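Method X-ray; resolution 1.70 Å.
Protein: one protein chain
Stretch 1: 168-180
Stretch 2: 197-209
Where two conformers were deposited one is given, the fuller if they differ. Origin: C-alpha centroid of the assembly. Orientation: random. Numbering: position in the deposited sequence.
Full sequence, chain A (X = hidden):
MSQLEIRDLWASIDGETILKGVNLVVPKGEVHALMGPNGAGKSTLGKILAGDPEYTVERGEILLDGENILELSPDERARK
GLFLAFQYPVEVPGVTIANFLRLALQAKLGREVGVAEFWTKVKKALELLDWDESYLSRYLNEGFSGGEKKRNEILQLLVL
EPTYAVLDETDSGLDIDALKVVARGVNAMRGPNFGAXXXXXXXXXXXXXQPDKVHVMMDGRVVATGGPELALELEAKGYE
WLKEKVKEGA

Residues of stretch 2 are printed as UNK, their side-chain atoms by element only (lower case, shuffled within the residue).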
# COMPACT_ATOMS: atom_id res chain seq x y z
N ASP A 168 4.04 -0.31 0.69
CA ASP A 168 5.29 -0.56 1.41
C ASP A 168 6.37 0.34 0.81
O ASP A 168 6.77 0.15 -0.35
CB ASP A 168 5.65 -2.05 1.31
CG ASP A 168 6.84 -2.43 2.19
OD1 ASP A 168 7.03 -3.64 2.46
OD2 ASP A 168 7.59 -1.52 2.60
N GLU A 169 6.81 1.34 1.60
CA GLU A 169 7.78 2.31 1.13
C GLU A 169 9.15 2.08 1.73
O GLU A 169 9.99 2.99 1.71
CB GLU A 169 7.29 3.73 1.43
CG GLU A 169 5.86 3.99 0.89
CD GLU A 169 5.70 3.58 -0.57
OE1 GLU A 169 4.69 2.96 -0.93
OE2 GLU A 169 6.61 3.87 -1.37
N THR A 170 9.37 0.88 2.27
CA THR A 170 10.68 0.56 2.83
C THR A 170 11.72 0.68 1.73
O THR A 170 12.83 1.14 1.98
CB THR A 170 10.72 -0.88 3.36
OG1 THR A 170 9.71 -1.03 4.37
CG2 THR A 170 12.08 -1.21 3.96
N ASP A 171 11.37 0.28 0.51
CA ASP A 171 12.36 0.34 -0.57
C ASP A 171 12.74 1.75 -1.01
O ASP A 171 13.70 1.92 -1.77
CB ASP A 171 11.87 -0.52 -1.75
CG ASP A 171 10.63 0.05 -2.43
OD1 ASP A 171 9.92 0.89 -1.83
OD2 ASP A 171 10.37 -0.36 -3.57
N SER A 172 12.03 2.77 -0.51
CA SER A 172 12.39 4.15 -0.83
C SER A 172 13.41 4.73 0.14
O SER A 172 14.06 5.74 -0.15
CB SER A 172 11.15 5.06 -0.83
OG SER A 172 10.35 4.78 -1.97
N GLY A 173 13.56 4.10 1.31
CA GLY A 173 14.50 4.60 2.30
C GLY A 173 14.24 6.06 2.63
O GLY A 173 13.10 6.45 2.93
N LEU A 174 15.30 6.87 2.59
CA LEU A 174 15.18 8.30 2.86
C LEU A 174 15.20 9.14 1.59
O LEU A 174 15.61 10.31 1.62
CB LEU A 174 16.29 8.76 3.82
CG LEU A 174 16.18 8.14 5.22
CD1 LEU A 174 17.34 8.63 6.11
CD2 LEU A 174 14.82 8.54 5.83
N ASP A 175 14.76 8.56 0.47
CA ASP A 175 14.69 9.28 -0.82
C ASP A 175 13.46 10.20 -0.68
O ASP A 175 12.33 9.78 -0.95
CB ASP A 175 14.50 8.27 -1.96
CG ASP A 175 14.33 8.92 -3.32
OD1 ASP A 175 14.08 10.14 -3.41
OD2 ASP A 175 14.42 8.18 -4.32
N ILE A 176 13.70 11.44 -0.26
CA ILE A 176 12.59 12.37 -0.01
C ILE A 176 11.64 12.57 -1.19
O ILE A 176 10.42 12.63 -1.01
CB ILE A 176 13.12 13.74 0.51
CG1 ILE A 176 14.00 13.54 1.77
CG2 ILE A 176 11.95 14.68 0.82
CD1 ILE A 176 13.35 12.71 2.91
N ASP A 177 12.18 12.68 -2.40
CA ASP A 177 11.30 12.86 -3.55
C ASP A 177 10.31 11.71 -3.67
O ASP A 177 9.12 11.94 -3.90
CB ASP A 177 12.09 12.98 -4.85
CG ASP A 177 11.19 12.89 -6.07
OD1 ASP A 177 11.13 11.81 -6.69
OD2 ASP A 177 10.52 13.89 -6.40
N ALA A 178 10.79 10.48 -3.53
CA ALA A 178 9.93 9.31 -3.64
C ALA A 178 8.91 9.24 -2.51
O ALA A 178 7.78 8.86 -2.75
CB ALA A 178 10.76 8.02 -3.66
N LEU A 179 9.32 9.60 -1.30
CA LEU A 179 8.37 9.56 -0.19
C LEU A 179 7.30 10.62 -0.39
O LEU A 179 6.13 10.37 -0.10
CB LEU A 179 9.08 9.83 1.14
CG LEU A 179 10.24 8.87 1.45
CD1 LEU A 179 10.93 9.31 2.74
CD2 LEU A 179 9.70 7.44 1.58
N LYS A 180 7.68 11.77 -0.93
CA LYS A 180 6.70 12.83 -1.12
C LYS A 180 5.69 12.50 -2.22
O LYS A 180 4.54 12.91 -2.12
CB LYS A 180 7.40 14.17 -1.39
CG LYS A 180 7.94 14.78 -0.10
CD LYS A 180 8.38 16.22 -0.27
CE LYS A 180 8.69 16.85 1.08
NZ LYS A 180 9.25 18.22 0.92
N UNK A 197 -2.61 1.53 4.68
CA UNK A 197 -1.60 1.09 5.64
C UNK A 197 -0.28 1.38 4.93
O UNK A 197 -0.01 0.82 3.87
c UNK A 197 -0.88 -0.34 8.29
c UNK A 197 -0.82 -2.49 7.01
c UNK A 197 -1.73 -0.41 5.92
c UNK A 197 -0.69 -0.98 6.92
N UNK A 198 0.54 2.25 5.52
CA UNK A 198 1.83 2.61 4.95
C UNK A 198 2.86 1.84 5.78
O UNK A 198 2.95 2.02 7.01
c UNK A 198 3.44 4.52 4.55
c UNK A 198 2.07 4.13 5.07
c UNK A 198 0.99 4.87 4.30
N UNK A 199 3.61 0.96 5.10
CA UNK A 199 4.63 0.14 5.76
C UNK A 199 5.96 0.83 5.55
O UNK A 199 6.31 1.20 4.44
c UNK A 199 4.64 -1.29 5.14
c UNK A 199 3.25 -1.90 5.34
c UNK A 199 5.73 -2.17 5.79
c UNK A 199 3.07 -3.24 4.61
N UNK A 200 6.72 1.02 6.63
CA UNK A 200 7.98 1.73 6.50
C UNK A 200 8.92 1.37 7.65
O UNK A 200 8.47 0.94 8.72
c UNK A 200 7.09 3.67 7.85
o UNK A 200 8.87 4.01 6.31
c UNK A 200 7.68 3.26 6.52
N UNK A 201 10.22 1.51 7.42
CA UNK A 201 11.20 1.28 8.48
C UNK A 201 11.50 2.63 9.13
O UNK A 201 11.51 2.76 10.35
c UNK A 201 15.37 0.86 10.12
n UNK A 201 14.73 -0.14 10.69
n UNK A 201 14.67 1.25 9.06
c UNK A 201 12.50 0.70 7.90
c UNK A 201 13.54 0.47 8.94
c UNK A 201 13.58 -0.41 9.98
N UNK A 202 11.71 3.64 8.30
CA UNK A 202 11.99 5.00 8.79
C UNK A 202 10.71 5.78 9.03
O UNK A 202 9.72 5.61 8.33
c UNK A 202 16.44 4.89 8.34
c UNK A 202 16.76 4.29 7.13
o UNK A 202 18.04 3.81 6.92
c UNK A 202 12.79 5.80 7.75
c UNK A 202 14.53 4.66 6.34
c UNK A 202 15.14 5.39 8.54
c UNK A 202 15.81 4.17 6.13
c UNK A 202 14.18 5.28 7.54
N UNK A 203 10.76 6.66 10.02
CA UNK A 203 9.61 7.50 10.33
C UNK A 203 9.40 8.64 9.31
O UNK A 203 8.31 9.17 9.20
c UNK A 203 8.70 9.09 12.18
n UNK A 203 7.80 11.32 11.99
o UNK A 203 9.87 10.99 11.24
c UNK A 203 8.85 10.56 11.76
c UNK A 203 9.83 8.16 11.71
N UNK A 204 10.46 8.98 8.56
CA UNK A 204 10.41 10.11 7.62
C UNK A 204 9.12 10.37 6.86
O UNK A 204 8.59 11.48 6.90
c UNK A 204 11.56 10.03 6.61
c UNK A 204 11.80 11.33 5.83
n UNK A 204 13.18 12.11 7.73
c UNK A 204 12.13 12.49 6.78
n UNK A 204 15.34 11.64 8.36
c UNK A 204 14.48 12.05 7.44
n UNK A 204 14.91 12.37 6.23
N UNK A 205 8.61 9.37 6.15
CA UNK A 205 7.39 9.58 5.37
C UNK A 205 6.19 10.05 6.18
O UNK A 205 5.27 10.70 5.64
c UNK A 205 6.54 7.19 5.46
c UNK A 205 6.00 8.64 3.46
c UNK A 205 5.76 7.48 2.48
c UNK A 205 7.05 8.31 4.54
N UNK A 206 6.20 9.74 7.47
CA UNK A 206 5.07 10.09 8.33
C UNK A 206 5.00 11.57 8.67
O UNK A 206 4.04 12.02 9.31
c UNK A 206 3.81 7.39 8.37
c UNK A 206 5.08 9.20 9.57
c UNK A 206 5.09 6.85 10.46
c UNK A 206 5.06 7.71 9.19
N UNK A 207 6.01 12.31 8.24
CA UNK A 207 5.99 13.76 8.42
C UNK A 207 5.19 14.33 7.24
O UNK A 207 4.69 15.47 7.30
c UNK A 207 8.18 13.91 9.63
c UNK A 207 7.40 14.32 8.41
n UNK A 207 9.35 13.32 9.43
o UNK A 207 7.73 14.12 10.76
N UNK A 208 5.04 13.53 6.17
CA UNK A 208 4.29 13.97 4.99
C UNK A 208 2.89 13.34 4.97
O UNK A 208 1.96 13.93 4.45
c UNK A 208 8.36 15.38 4.16
c UNK A 208 6.98 15.15 4.07
c UNK A 208 5.01 13.63 3.65
c UNK A 208 8.78 13.12 3.47
c UNK A 208 9.25 14.36 3.86
c UNK A 208 7.40 12.89 3.38
o UNK A 208 10.62 14.57 3.98
c UNK A 208 6.48 13.89 3.68
N UNK A 209 2.77 12.14 5.55
CA UNK A 209 1.48 11.44 5.64
C UNK A 209 1.25 11.26 7.13
O UNK A 209 1.79 10.34 7.72
c UNK A 209 1.51 10.00 5.03
c UNK A 209 2.06 10.02 3.61
c UNK A 209 0.11 9.41 5.04
c UNK A 209 2.14 8.63 2.93
O HOH W 1 10.94 4.86 3.67

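Position 197 carries four carbons forked at the second, and lies beyond contact with stretch 1; it is Leu-197. Position 198 has one carbon bearing two more, one of them near Glu-169 CG: a valine, Val-198, whose CG1 is 4.4 Å from that atom. At 199 four carbons fork at the first, one arm two carbons long, and one carbon nears Asp-168 OD2, which defines Ile-199. This strand residue pairs in parallel with Asp-168, their CA atoms 4.5 Å apart, and its CG2 lies 3.7 Å from Asp-168 OD2.

Position 200 has one carbon carrying an oxygen and a carbon, and its CA lies 3.9 Å from Thr-170 OG1. It is Thr-200, and its OG1 donates to the backbone O of residue 202 at 2.7 Å. Position 201 shows one carbon and a five-membered ring of three carbons and two nitrogens; its CB is 4.4 Å from Thr-170 CG2. It is His-201.

At 202 a six-carbon ring bears one oxygen, and Leu-174 covers one of its faces: Tyr-202. Leu-174 CG is 4.0 Å from the ring centroid, 11° off the normal. Position 203 has three carbons, the third carrying oxygen and nitrogen, and points away from stretch 1; it is Gln-203. Position 204 runs through three carbons and a nitrogen to a carbon with two more nitrogens, one carbon packing against Ile-176 CD1, hence Arg-204. Its CG is 3.6 Å from Ile-176 CD1, while Leu-174 CD2 lies over one guanidinium face.

Position 205 has four carbons forked at the first, one arm two carbons long, set against Leu-179 CB and Glu-169 CG. This is Ile-205, whose CG1 is 4.0 Å from Leu-179 CB and CD1 3.8 Å from Glu-169 CG. Position 206, four carbons forked at the second, touches nothing on stretch 1 and is Leu-206. Position 207 has two carbons, the second carrying oxygen and nitrogen: Asn-207, whose OD1 accepts from Gln-203 NE2 at 3.1 Å.

Position 208 is another six-carbon ring with an oxygen, one face under the Lys-180 chain: Tyr-208. Lys-180 CG is 3.9 Å from the centroid, while Leu-179 CB meets the edge. Position 209, four carbons forked at the first with one long arm, is Ile-209, outside contact range.

The contact joins a polar end to an apolar one. Glu-169 N donates to Ile-199 O at 2.9 Å, the one direct hydrogen bond between the stretches, and a water donates to Glu-169 O, Gly-173 O and, weakly, Thr-200 OG1. Farther along, Leu-174, Ile-176, Leu-179 and Lys-180 pack against both tyrosines, Arg-204 and Ile-205.

Stretch 2 (197-209) LVITHYQRILNYI
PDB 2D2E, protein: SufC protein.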